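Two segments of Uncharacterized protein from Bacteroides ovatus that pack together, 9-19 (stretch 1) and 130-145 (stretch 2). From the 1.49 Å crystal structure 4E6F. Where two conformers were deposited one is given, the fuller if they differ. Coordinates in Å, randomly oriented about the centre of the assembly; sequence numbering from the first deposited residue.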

# COMPACT_ATOMS: atom_id res chain seq x y z
N ASP A 9 0.06 -13.42 -16.59
CA ASP A 9 -1.26 -13.58 -16.00
C ASP A 9 -1.52 -12.34 -15.13
O ASP A 9 -0.96 -12.21 -14.04
CB ASP A 9 -1.35 -14.89 -15.19
CG ASP A 9 -2.71 -15.15 -14.57
OD1 ASP A 9 -3.67 -14.40 -14.89
OD2 ASP A 9 -2.83 -16.12 -13.78
N ASP A 10 -2.33 -11.42 -15.67
CA ASP A 10 -2.63 -10.14 -15.00
C ASP A 10 -4.01 -10.12 -14.33
O ASP A 10 -4.50 -9.05 -13.97
CB ASP A 10 -2.52 -9.00 -16.02
CG ASP A 10 -1.09 -8.60 -16.31
OD1 ASP A 10 -0.21 -8.80 -15.43
OD2 ASP A 10 -0.84 -8.04 -17.39
N THR A 11 -4.62 -11.31 -14.10
CA THR A 11 -5.92 -11.46 -13.47
C THR A 11 -6.06 -10.58 -12.19
O THR A 11 -7.08 -9.93 -12.01
CB THR A 11 -6.13 -12.96 -13.11
OG1 THR A 11 -6.09 -13.73 -14.32
CG2 THR A 11 -7.43 -13.22 -12.36
N ARG A 12 -5.02 -10.56 -11.35
CA ARG A 12 -5.01 -9.84 -10.07
C ARG A 12 -5.25 -8.33 -10.26
O ARG A 12 -5.85 -7.69 -9.40
CB ARG A 12 -3.63 -10.03 -9.38
CG ARG A 12 -3.29 -9.07 -8.20
CD ARG A 12 -4.14 -9.46 -7.03
NE ARG A 12 -4.12 -8.53 -5.90
CZ ARG A 12 -5.06 -7.64 -5.63
NH1 ARG A 12 -6.03 -7.40 -6.50
NH2 ARG A 12 -5.03 -6.96 -4.49
N TYR A 13 -4.78 -7.78 -11.37
CA TYR A 13 -4.70 -6.33 -11.58
C TYR A 13 -5.88 -5.69 -12.33
O TYR A 13 -5.84 -4.49 -12.64
CB TYR A 13 -3.39 -6.05 -12.34
CG TYR A 13 -2.20 -6.70 -11.67
CD1 TYR A 13 -1.76 -6.29 -10.42
CD2 TYR A 13 -1.53 -7.76 -12.29
CE1 TYR A 13 -0.67 -6.90 -9.80
CE2 TYR A 13 -0.43 -8.37 -11.68
CZ TYR A 13 -0.04 -7.97 -10.41
OH TYR A 13 1.06 -8.58 -9.83
N LEU A 14 -6.94 -6.44 -12.58
CA LEU A 14 -8.03 -5.93 -13.38
C LEU A 14 -9.13 -5.28 -12.49
O LEU A 14 -8.79 -4.53 -11.58
CB LEU A 14 -8.55 -7.01 -14.36
CG LEU A 14 -7.43 -7.64 -15.21
CD1 LEU A 14 -7.98 -8.74 -16.12
CD2 LEU A 14 -6.68 -6.59 -16.05
N VAL A 15 -10.42 -5.51 -12.79
CA VAL A 15 -11.58 -4.94 -12.08
C VAL A 15 -11.39 -5.01 -10.53
O VAL A 15 -11.09 -6.08 -10.00
CB VAL A 15 -12.86 -5.72 -12.53
CG1 VAL A 15 -14.08 -5.30 -11.72
CG2 VAL A 15 -13.12 -5.55 -14.02
N GLY A 16 -11.50 -3.86 -9.86
CA GLY A 16 -11.40 -3.76 -8.40
C GLY A 16 -10.02 -3.75 -7.77
O GLY A 16 -9.91 -3.60 -6.54
N ALA A 17 -8.94 -3.91 -8.57
CA ALA A 17 -7.59 -3.96 -8.00
C ALA A 17 -7.12 -2.62 -7.42
O ALA A 17 -6.24 -2.62 -6.56
CB ALA A 17 -6.61 -4.43 -9.06
N VAL A 18 -7.66 -1.49 -7.93
CA VAL A 18 -7.25 -0.16 -7.48
C VAL A 18 -8.51 0.57 -6.97
O VAL A 18 -9.21 1.22 -7.76
CB VAL A 18 -6.52 0.64 -8.60
CG1 VAL A 18 -6.16 2.06 -8.14
CG2 VAL A 18 -5.27 -0.10 -9.08
N PRO A 19 -8.86 0.42 -5.68
CA PRO A 19 -10.10 1.01 -5.20
C PRO A 19 -10.02 2.51 -5.08
O PRO A 19 -8.95 3.08 -4.79
CB PRO A 19 -10.30 0.37 -3.81
CG PRO A 19 -9.36 -0.82 -3.77
CD PRO A 19 -8.20 -0.37 -4.62
N TRP A 130 -3.17 8.19 -12.70
CA TRP A 130 -2.18 7.31 -13.24
C TRP A 130 -2.52 5.79 -13.21
O TRP A 130 -2.41 5.12 -14.24
CB TRP A 130 -0.90 7.56 -12.45
CG TRP A 130 0.37 7.38 -13.23
CD1 TRP A 130 1.41 6.57 -12.89
CD2 TRP A 130 0.72 7.99 -14.48
NE1 TRP A 130 2.41 6.66 -13.84
CE2 TRP A 130 2.00 7.52 -14.83
CE3 TRP A 130 0.08 8.92 -15.33
CZ2 TRP A 130 2.64 7.90 -16.03
CZ3 TRP A 130 0.71 9.29 -16.51
CH2 TRP A 130 1.98 8.79 -16.85
N ILE A 131 -2.92 5.25 -12.03
CA ILE A 131 -3.15 3.79 -11.91
C ILE A 131 -4.62 3.39 -11.76
O ILE A 131 -4.91 2.21 -11.61
CB ILE A 131 -2.31 3.17 -10.76
CG1 ILE A 131 -2.67 3.76 -9.36
CG2 ILE A 131 -0.82 3.32 -11.05
CD1 ILE A 131 -2.09 2.95 -8.20
N THR A 132 -5.53 4.36 -11.76
CA THR A 132 -6.96 4.07 -11.66
C THR A 132 -7.46 3.38 -12.94
O THR A 132 -6.81 3.49 -13.99
CB THR A 132 -7.74 5.36 -11.45
OG1 THR A 132 -7.36 6.30 -12.46
CG2 THR A 132 -7.54 5.94 -10.05
N ASP A 133 -8.59 2.69 -12.85
CA ASP A 133 -9.16 1.99 -14.02
C ASP A 133 -9.28 2.90 -15.24
O ASP A 133 -8.99 2.48 -16.36
CB ASP A 133 -10.57 1.44 -13.69
CG ASP A 133 -10.62 0.30 -12.70
OD1 ASP A 133 -9.54 -0.09 -12.17
OD2 ASP A 133 -11.73 -0.23 -12.47
N LYS A 134 -9.73 4.16 -15.01
CA LYS A 134 -9.95 5.15 -16.06
C LYS A 134 -8.73 5.29 -16.98
O LYS A 134 -8.88 5.41 -18.20
CB LYS A 134 -10.30 6.51 -15.42
CG LYS A 134 -10.70 7.61 -16.41
CD LYS A 134 -10.90 8.93 -15.68
CE LYS A 134 -11.01 10.10 -16.62
NZ LYS A 134 -11.20 11.37 -15.88
N TYR A 135 -7.52 5.29 -16.39
CA TYR A 135 -6.30 5.47 -17.18
C TYR A 135 -5.55 4.18 -17.48
O TYR A 135 -4.92 4.10 -18.53
CB TYR A 135 -5.34 6.42 -16.43
CG TYR A 135 -5.95 7.78 -16.24
CD1 TYR A 135 -6.01 8.69 -17.29
CD2 TYR A 135 -6.53 8.15 -15.03
CE1 TYR A 135 -6.63 9.93 -17.14
CE2 TYR A 135 -7.15 9.39 -14.86
CZ TYR A 135 -7.19 10.28 -15.92
OH TYR A 135 -7.79 11.50 -15.77
N ALA A 136 -5.59 3.20 -16.56
CA ALA A 136 -4.72 2.04 -16.60
C ALA A 136 -5.34 0.72 -17.06
O ALA A 136 -4.62 -0.27 -17.17
CB ALA A 136 -4.08 1.84 -15.23
N LEU A 137 -6.64 0.70 -17.32
CA LEU A 137 -7.29 -0.48 -17.90
C LEU A 137 -7.82 -0.11 -19.25
O LEU A 137 -8.22 1.05 -19.46
CB LEU A 137 -8.44 -1.04 -17.04
CG LEU A 137 -8.08 -1.61 -15.69
CD1 LEU A 137 -9.32 -2.21 -15.04
CD2 LEU A 137 -6.98 -2.66 -15.79
N ASN A 138 -7.87 -1.08 -20.16
CA ASN A 138 -8.48 -0.82 -21.46
C ASN A 138 -10.01 -0.63 -21.24
O ASN A 138 -10.51 -0.83 -20.11
CB ASN A 138 -8.14 -1.93 -22.48
CG ASN A 138 -8.60 -3.33 -22.09
OD1 ASN A 138 -9.23 -3.56 -21.04
ND2 ASN A 138 -8.25 -4.29 -22.94
N LYS A 139 -10.74 -0.20 -22.27
CA LYS A 139 -12.18 0.06 -22.22
C LYS A 139 -12.98 -1.12 -21.63
O LYS A 139 -13.83 -0.89 -20.77
CB LYS A 139 -12.72 0.40 -23.63
N ALA A 140 -12.65 -2.36 -22.04
CA ALA A 140 -13.32 -3.60 -21.61
C ALA A 140 -12.85 -4.10 -20.24
O ALA A 140 -13.46 -5.03 -19.70
CB ALA A 140 -13.10 -4.70 -22.64
N LYS A 141 -11.77 -3.51 -19.68
CA LYS A 141 -11.17 -3.86 -18.39
C LYS A 141 -10.63 -5.33 -18.39
O LYS A 141 -10.62 -6.01 -17.35
CB LYS A 141 -12.14 -3.59 -17.21
CG LYS A 141 -12.59 -2.13 -17.15
CD LYS A 141 -13.28 -1.74 -15.83
CE LYS A 141 -13.71 -0.29 -15.86
NZ LYS A 141 -13.91 0.28 -14.50
N THR A 142 -10.09 -5.77 -19.55
CA THR A 142 -9.53 -7.11 -19.75
C THR A 142 -8.01 -7.11 -19.74
O THR A 142 -7.38 -8.17 -19.56
CB THR A 142 -10.04 -7.72 -21.05
OG1 THR A 142 -9.77 -6.83 -22.14
CG2 THR A 142 -11.54 -8.06 -20.98
N LYS A 143 -7.39 -5.93 -19.97
CA LYS A 143 -5.95 -5.83 -20.00
C LYS A 143 -5.53 -4.55 -19.36
O LYS A 143 -6.25 -3.56 -19.41
CB LYS A 143 -5.41 -5.85 -21.45
CG LYS A 143 -5.50 -7.19 -22.18
CD LYS A 143 -4.93 -7.05 -23.61
CE LYS A 143 -5.00 -8.35 -24.40
NZ LYS A 143 -4.71 -8.14 -25.86
N LEU A 144 -4.31 -4.56 -18.85
CA LEU A 144 -3.64 -3.36 -18.40
C LEU A 144 -3.20 -2.54 -19.61
O LEU A 144 -2.68 -3.12 -20.58
CB LEU A 144 -2.40 -3.76 -17.59
CG LEU A 144 -2.68 -4.39 -16.24
CD1 LEU A 144 -1.40 -4.96 -15.65
CD2 LEU A 144 -3.24 -3.34 -15.26
N VAL A 145 -3.37 -1.21 -19.56
CA VAL A 145 -2.84 -0.31 -20.60
C VAL A 145 -1.32 -0.52 -20.57
O VAL A 145 -0.73 -0.42 -19.50
CB VAL A 145 -3.27 1.17 -20.35
CG1 VAL A 145 -2.52 2.13 -21.27
CG2 VAL A 145 -4.78 1.34 -20.54
O HOH W 1 -2.83 -7.17 -18.96
O HOH W 2 -12.96 -1.85 -10.85
O HOH W 3 -9.54 2.58 -10.14
O HOH W 4 -10.07 -1.00 -9.62

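Two irregular segments can pack closely without sharing a single direct hydrogen bond, provided that apolar side chains fill the space between them and water joins the polar groups. The pairing of residues 9-19 with 130-145 in this protein from Bacteroides ovatus is a compact example. Stretch 1 makes a short 3-10 segment at residues 11-13 and then a type II turn from Leu-14 to Ala-17, closed by Ala-17 N donating to Leu-14 O at 3.1 Å. Gly-16 occupies this turn with a phi of 80°, a value that favours glycine. Stretch 2 contains one brief helix, 133-136, followed by a type I turn from Asn-138 to Lys-141. Beyond that turn the chain runs back alongside itself, with Asn-138 N bonded to Lys-143 O at 3.1 Å and Val-145 N to Ala-136 O at 2.9 Å. The two stretches come into register at two places: the CA atoms of Leu-14 and Lys-141 lie 6.3 Å apart, and those of Val-18 and Thr-132 6.0 Å.

The Asn-138 side chain steadies the returning loop. Its OD1 accepts from Thr-142 N at 2.8 Å and from Lys-143 N at 3.2 Å, while its ND2 donates to Thr-142 OG1 at 3.1 Å. The loop so braced meets Leu-14, whose CA-to-CB bond points sideways but whose end comes nearer to stretch 2. Leu-14 CD1 lies 3.5 Å from Thr-142 O, and Leu-14 CD2 is 3.9 Å from Leu-137 CD2. A branched, flexible aliphatic chain suits this site, since it can cover backbone and leucine methyl alike. Leu-144 points toward stretch 1, its CD2 lying 4.0 Å from Tyr-13 CB; the Tyr-13 side chain starts toward stretch 2 but its end leads away, with Leu-144 CD1 lying obliquely to the ring, and its hydroxyl is hydrogen-bonded elsewhere in the structure.

At the other point of register, buried Val-18 points toward stretch 2. Its CG2 comes within 3.4 Å of Ile-131 O, and its CG1 sits 4.1 Å from Ile-131 CG1, so a compact beta-branched residue fits against both backbone and side chain. Between two exposed residues, Val-15 CG2 rests 3.9 Å from Lys-141 CB, using the aliphatic part of a charged residue as an apolar surface.

The polar connections run through water. Water 1 donates to Asp-10 OD2 at 2.7 Å and accepts from Leu-144 N at 3.0 Å. Asp-133 gathers more of these links: water 2 accepts from Gly-16 N at 2.7 Å and donates to Asp-133 OD2 at 2.6 Å, while water 4 accepts from Val-18 N at 3.0 Å and donates to Asp-133 OD1 at 2.8 Å. Both carboxylate oxygens thus reach backbone amides of stretch 1, and OD2 also forms a salt bridge with Lys-141 NZ at 3.0 Å within stretch 2. With 531 Å² buried in total, the contact combines direct apolar packing with water-mediated polar links.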